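Local coordinates for PilY2 protein (PDB 3TDQ), which probably takes part in the biogenesis of type IV pili (fimbriae) in Pseudomonas aeruginosa, at the interface of chains A and B. Numbering follows the deposited sequence. Chains: chain A/B, PilY2 protein.

Contact 1: the interface of chains A and B. Residues chain A 70-74, 76-79; chain B 7-8.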
loop_
_atom_site.group_PDB
_atom_site.type_symbol
_atom_site.label_atom_id
_atom_site.label_comp_id
_atom_site.label_asym_id
_atom_site.label_seq_id
_atom_site.Cartn_x
_atom_site.Cartn_y
_atom_site.Cartn_z
ATOM N N TYR A 70 2.673 -2.019 3.016
ATOM C CA TYR A 70 3.062 -0.846 2.256
ATOM C C TYR A 70 4.004 0.033 3.080
ATOM O O TYR A 70 3.703 0.353 4.224
ATOM C CB TYR A 70 1.802 -0.061 1.833
ATOM C CG TYR A 70 2.073 1.270 1.159
ATOM C CD1 TYR A 70 2.243 1.355 -0.225
ATOM C CD2 TYR A 70 2.072 2.458 1.890
ATOM C CE1 TYR A 70 2.459 2.586 -0.854
ATOM C CE2 TYR A 70 2.280 3.692 1.271
ATOM C CZ TYR A 70 2.479 3.752 -0.101
ATOM O OH TYR A 70 2.718 4.975 -0.695
ATOM N N ILE A 71 5.125 0.442 2.479
ATOM C CA ILE A 71 6.087 1.329 3.141
ATOM C C ILE A 71 5.738 2.763 2.764
ATOM O O ILE A 71 5.690 3.092 1.581
ATOM C CB ILE A 71 7.551 0.950 2.776
ATOM C CG1 ILE A 71 7.886 -0.520 3.210
ATOM C CG2 ILE A 71 8.550 1.960 3.387
ATOM C CD1 ILE A 71 9.097 -1.185 2.429
ATOM N N HIS A 72 5.470 3.602 3.768
ATOM C CA HIS A 72 5.186 5.026 3.595
ATOM C C HIS A 72 6.473 5.741 3.211
ATOM O O HIS A 72 7.506 5.568 3.874
ATOM C CB HIS A 72 4.576 5.612 4.872
ATOM C CG HIS A 72 3.208 5.086 5.142
ATOM N ND1 HIS A 72 2.083 5.740 4.682
ATOM C CD2 HIS A 72 2.829 3.924 5.715
ATOM C CE1 HIS A 72 1.051 4.981 5.037
ATOM N NE2 HIS A 72 1.454 3.888 5.678
ATOM N N LYS A 73 6.411 6.543 2.136
ATOM C CA LYS A 73 7.586 7.266 1.635
ATOM C C LYS A 73 7.617 8.679 2.191
ATOM O O LYS A 73 7.344 9.640 1.477
ATOM C CB LYS A 73 7.622 7.272 0.094
ATOM C CG LYS A 73 8.149 5.952 -0.450
ATOM C CD LYS A 73 7.010 5.168 -0.914
ATOM C CE LYS A 73 7.226 3.697 -1.103
ATOM N NZ LYS A 73 5.857 3.071 -1.214
ATOM N N GLN A 74 7.914 8.785 3.476
ATOM C CA GLN A 74 7.945 10.051 4.233
ATOM C C GLN A 74 8.984 11.038 3.695
ATOM O O GLN A 74 8.797 12.245 3.845
ATOM C CB GLN A 74 8.208 9.790 5.721
ATOM C CG GLN A 74 7.014 9.124 6.431
ATOM C CD GLN A 74 7.219 9.033 7.910
ATOM O OE1 GLN A 74 8.352 9.088 8.416
ATOM N NE2 GLN A 74 6.125 8.880 8.637
ATOM N N SER A 76 9.661 11.331 0.408
ATOM C CA SER A 76 9.236 11.848 -0.899
ATOM C C SER A 76 8.381 13.091 -0.694
ATOM O O SER A 76 7.780 13.252 0.368
ATOM C CB SER A 76 8.449 10.787 -1.679
ATOM O OG SER A 76 9.313 9.752 -2.125
ATOM N N GLU A 77 8.287 13.942 -1.719
ATOM C CA GLU A 77 7.412 15.107 -1.731
ATOM C C GLU A 77 5.974 14.621 -1.587
ATOM O O GLU A 77 5.598 13.611 -2.191
ATOM C CB GLU A 77 7.613 15.904 -3.018
ATOM C CG GLU A 77 8.916 16.697 -2.978
ATOM C CD GLU A 77 9.070 17.799 -4.010
ATOM O OE1 GLU A 77 8.073 18.120 -4.698
ATOM O OE2 GLU A 77 10.182 18.371 -4.102
ATOM N N GLN A 78 5.211 15.267 -0.698
ATOM C CA GLN A 78 3.869 14.824 -0.336
ATOM C C GLN A 78 2.772 15.618 -1.025
ATOM O O GLN A 78 2.772 16.828 -0.927
ATOM C CB GLN A 78 3.695 14.919 1.189
ATOM C CG GLN A 78 4.647 14.001 1.982
ATOM C CD GLN A 78 4.326 12.536 1.820
ATOM O OE1 GLN A 78 3.163 12.118 1.771
ATOM N NE2 GLN A 78 5.359 11.728 1.687
ATOM N N GLU A 79 1.785 14.927 -1.639
ATOM C CA GLU A 79 0.635 15.598 -2.260
ATOM C C GLU A 79 -0.154 16.413 -1.216
ATOM O O GLU A 79 -0.647 17.477 -1.565
ATOM C CB GLU A 79 -0.299 14.595 -2.937
ATOM C CG GLU A 79 0.272 14.004 -4.213
ATOM C CD GLU A 79 -0.718 13.115 -4.936
ATOM O OE1 GLU A 79 -1.683 12.631 -4.301
ATOM O OE2 GLU A 79 -0.526 12.906 -6.151
ATOM N N PHE B 7 6.716 10.982 -5.757
ATOM C CA PHE B 7 5.613 11.586 -5.015
ATOM C C PHE B 7 4.908 10.520 -4.191
ATOM O O PHE B 7 5.009 9.340 -4.504
ATOM C CB PHE B 7 4.601 12.266 -5.984
ATOM C CG PHE B 7 3.755 11.276 -6.784
ATOM C CD1 PHE B 7 4.240 10.711 -7.959
ATOM C CD2 PHE B 7 2.482 10.896 -6.354
ATOM C CE1 PHE B 7 3.476 9.783 -8.688
ATOM C CE2 PHE B 7 1.737 9.928 -7.072
ATOM C CZ PHE B 7 2.239 9.384 -8.232
ATOM N N GLU B 8 4.118 10.957 -3.196
ATOM C CA GLU B 8 3.264 10.088 -2.409
ATOM C C GLU B 8 1.977 10.824 -2.060
ATOM O O GLU B 8 2.014 12.017 -1.788
ATOM C CB GLU B 8 3.995 9.611 -1.144
ATOM C CG GLU B 8 3.127 8.725 -0.258
ATOM C CD GLU B 8 3.825 8.058 0.905
ATOM O OE1 GLU B 8 4.459 8.780 1.704
ATOM O OE2 GLU B 8 3.724 6.818 1.028
#

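Contact 2: the interface of chains A and B. Residues chain A 38, 54, 68, 70, 72; chain B 54, 68-70, 72.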
loop_
_atom_site.group_PDB
_atom_site.type_symbol
_atom_site.label_atom_id
_atom_site.label_comp_id
_atom_site.label_asym_id
_atom_site.label_seq_id
_atom_site.Cartn_x
_atom_site.Cartn_y
_atom_site.Cartn_z
ATOM N N ARG A 38 5.522 -7.805 -3.453
ATOM C CA ARG A 38 5.138 -6.537 -4.052
ATOM C C ARG A 38 6.174 -6.247 -5.148
ATOM O O ARG A 38 7.382 -6.300 -4.890
ATOM C CB ARG A 38 5.080 -5.434 -2.966
ATOM C CG ARG A 38 4.204 -4.224 -3.284
ATOM C CD ARG A 38 3.984 -3.337 -2.031
ATOM N NE ARG A 38 2.619 -2.795 -1.971
ATOM C CZ ARG A 38 1.618 -3.384 -1.341
ATOM N NH1 ARG A 38 1.830 -4.478 -0.618
ATOM N NH2 ARG A 38 0.400 -2.876 -1.404
ATOM N N SER A 54 1.873 0.381 6.680
ATOM C CA SER A 54 0.450 0.041 6.743
ATOM C C SER A 54 0.414 -1.416 6.354
ATOM O O SER A 54 1.146 -1.801 5.429
ATOM C CB SER A 54 -0.391 0.901 5.807
ATOM O OG SER A 54 -0.443 2.224 6.304
ATOM N N ASP A 68 -0.143 -8.342 3.134
ATOM C CA ASP A 68 -0.069 -7.086 2.367
ATOM C C ASP A 68 0.593 -6.014 3.217
ATOM O O ASP A 68 0.131 -5.751 4.331
ATOM C CB ASP A 68 -1.498 -6.632 1.939
ATOM C CG ASP A 68 -1.555 -5.523 0.885
ATOM O OD1 ASP A 68 -0.486 -5.105 0.400
ATOM O OD2 ASP A 68 -2.674 -5.092 0.534
ATOM N N TYR A 70 2.673 -2.019 3.016
ATOM C CA TYR A 70 3.062 -0.846 2.256
ATOM C C TYR A 70 4.004 0.033 3.080
ATOM O O TYR A 70 3.703 0.353 4.224
ATOM C CB TYR A 70 1.802 -0.061 1.833
ATOM C CG TYR A 70 2.073 1.270 1.159
ATOM C CD1 TYR A 70 2.243 1.355 -0.225
ATOM C CD2 TYR A 70 2.072 2.458 1.890
ATOM C CE1 TYR A 70 2.459 2.586 -0.854
ATOM C CE2 TYR A 70 2.280 3.692 1.271
ATOM C CZ TYR A 70 2.479 3.752 -0.101
ATOM O OH TYR A 70 2.718 4.975 -0.695
ATOM N N HIS A 72 5.470 3.602 3.768
ATOM C CA HIS A 72 5.186 5.026 3.595
ATOM C C HIS A 72 6.473 5.741 3.211
ATOM O O HIS A 72 7.506 5.568 3.874
ATOM C CB HIS A 72 4.576 5.612 4.872
ATOM C CG HIS A 72 3.208 5.086 5.142
ATOM N ND1 HIS A 72 2.083 5.740 4.682
ATOM C CD2 HIS A 72 2.829 3.924 5.715
ATOM C CE1 HIS A 72 1.051 4.981 5.037
ATOM N NE2 HIS A 72 1.454 3.888 5.678
ATOM N N SER B 54 -3.408 4.477 -0.315
ATOM C CA SER B 54 -2.118 5.146 -0.100
ATOM C C SER B 54 -1.312 4.775 -1.319
ATOM O O SER B 54 -1.416 3.625 -1.753
ATOM C CB SER B 54 -1.451 4.688 1.196
ATOM O OG SER B 54 -2.190 5.186 2.297
ATOM N N ASP B 68 3.399 2.019 -6.673
ATOM C CA ASP B 68 3.098 1.295 -5.436
ATOM C C ASP B 68 1.754 1.790 -4.884
ATOM O O ASP B 68 1.580 2.995 -4.726
ATOM C CB ASP B 68 4.249 1.506 -4.407
ATOM C CG ASP B 68 4.224 0.565 -3.203
ATOM O OD1 ASP B 68 3.352 -0.318 -3.161
ATOM O OD2 ASP B 68 5.083 0.719 -2.299
ATOM N N ILE B 69 0.793 0.887 -4.631
ATOM C CA ILE B 69 -0.501 1.319 -4.091
ATOM C C ILE B 69 -1.017 0.290 -3.088
ATOM O O ILE B 69 -0.905 -0.914 -3.319
ATOM C CB ILE B 69 -1.526 1.650 -5.239
ATOM C CG1 ILE B 69 -2.854 2.254 -4.714
ATOM C CG2 ILE B 69 -1.776 0.478 -6.174
ATOM C CD1 ILE B 69 -3.698 3.091 -5.822
ATOM N N TYR B 70 -1.604 0.774 -1.982
ATOM C CA TYR B 70 -2.154 -0.062 -0.921
ATOM C C TYR B 70 -3.620 0.290 -0.674
ATOM O O TYR B 70 -3.948 1.458 -0.516
ATOM C CB TYR B 70 -1.319 0.115 0.368
ATOM C CG TYR B 70 -1.869 -0.602 1.592
ATOM C CD1 TYR B 70 -1.526 -1.927 1.866
ATOM C CD2 TYR B 70 -2.673 0.064 2.509
ATOM C CE1 TYR B 70 -2.027 -2.591 2.987
ATOM C CE2 TYR B 70 -3.181 -0.590 3.641
ATOM C CZ TYR B 70 -2.853 -1.918 3.870
ATOM O OH TYR B 70 -3.345 -2.563 4.965
ATOM N N HIS B 72 -6.671 0.373 1.805
ATOM C CA HIS B 72 -7.003 0.367 3.241
ATOM C C HIS B 72 -8.232 -0.519 3.407
ATOM O O HIS B 72 -9.250 -0.259 2.788
ATOM C CB HIS B 72 -7.209 1.801 3.739
ATOM C CG HIS B 72 -5.941 2.594 3.728
ATOM N ND1 HIS B 72 -5.113 2.637 4.830
ATOM C CD2 HIS B 72 -5.345 3.256 2.709
ATOM C CE1 HIS B 72 -4.074 3.374 4.468
ATOM N NE2 HIS B 72 -4.179 3.775 3.201
#

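Contact 1: the interface of chains A and B
B:Glu8 pushes its side chain into a bend of chain A, and the small carbon contact at its heart is between CD of B:Glu8 and CA of A:Lys73, 3.9 Å apart. With CG of B:Glu8 anti to the backbone N (chi1 178°) and the chain extended beyond it, the carboxylate reaches into the bend formed by A:Tyr70, A:Lys73 and A:Gln78. Glutamate suits this place by its length and by an acid group that can take several donors. Beside it B:Phe7 runs alongside A:Glu79, ring and carboxylate planes 19° apart; CD2 of the B:Phe7 ring lies 3.6 Å from OE2 of the A:Glu79 carboxylate.

At the tip, two donors share OE2 of B:Glu8. The phenol OH of A:Tyr70 donates to OE2 at 2.7 Å, tip to tip, and OE2 receives it on its anti lone pair, away from the other carboxylate oxygen; tyrosine offers a flat ring to pack and a hydroxyl at its end to donate. The backbone N of A:Lys73 gives OE2 a nearly straight bond of 2.9 Å from the syn side, tilted out of the carboxylate plane. The other oxygen, OE1, accepts on its anti lone pair from NE2 of A:Gln78 at 3.1 Å, in the amide plane. A:Gln78 is bent at chi2 (-69°), and glutamine suits because its NE2 can donate both to the acid and to A:Ser76 O. Less favourably, the carbonyl O of A:Lys73 stands 3.0 Å from OE1 of B:Glu8, two acceptors that would repel unless the acid carries a proton, which is not seen. A:Lys73 NZ turns back to A:Ile71 O; its charge might still help to stabilise the acid.

The backbone completes the rim: B:Glu8 N donates to A:Glu77 O at 3.2 Å, and A:Glu79 N to B:Glu8 O at 2.9 Å. These bonds accompany a short parallel bridge between strand 77-78 of chain A and the start of strand 6-17 of chain B, just where helix 79-86 begins.

Contact 2: the interface of chains A and B
A:Tyr70 and B:Tyr70 meet near the two-fold axis, their CB atoms 3.5 Å apart, while their rings splay away over opposite subunits. In both, CG is anti to the backbone N (chi1 174°), which carries each ring along the partner's surface. CB of A:Ser54 lies above the B:Tyr70 ring toward its CE2 rim, 3.8 Å from CE2; a residue as small as serine lets the aromatic ring come down close to the strand. On the CD1 and CE1 side of that ring the carboxylate of A:Asp68 crosses obliquely, its CG 3.6 Å from CE1 of B:Tyr70. B:Ser54 and B:Asp68 treat A:Tyr70 in the same way.

A:Arg38 supplies the polar part of the contact. Its NE donates to OD1 of B:Asp68 at 2.8 Å, a salt bridge that lies in the guanidinium plane and uses the syn lone pair of the oxygen. NH2 of A:Arg38 reaches on to the backbone O of B:Ile69 at 3.0 Å, approaching from above the carbonyl plane. Arginine fits because N-H groups point out from the edge of its planar guanidinium in different directions, and NE, NH1 and NH2 can each meet a different acceptor.

Behind this shell, NH1 of A:Arg38 meets OD1 of A:Asp68 at 2.6 Å, almost in the guanidinium plane. The arginine therefore bridges an aspartate of each chain, and its charge probably offsets both acids. OG of A:Ser54 is hydrogen-bonded to NE2 of A:His72 at 2.6 Å, in the imidazole plane, and CD2 of A:Tyr70 stands 4.0 Å above the centre of the A:His72 ring. Histidine thus offers a flat face to the tyrosine and a ring nitrogen to the serine hydroxyl. B:Ser54, B:His72 and B:Tyr70 repeat this.

If the crystal dimer is the one that forms in the cell, this patch would join the faces of strands 52-58 and 65-71 across the axis, with strand 37-38 contributing the arginine: matched rings give shape and paired ions give register.

The C-alpha centres of contact 1 and contact 2 lie about 11 Å apart, and the two patches share A:Tyr70 and A:His72. A:Tyr70 ties them together: its ring and CB belong to the axial packing of contact 2, while its hydroxyl ends in contact 1, so one side chain spans both. Strand 65-71 thus runs from the middle of the interface toward its flank. Because the interface is two-fold symmetric, contact 1 has a twin with the chains exchanged, giving a centre of strand faces flanked by strand-edge pairing. That the protein works as this dimer is an inference.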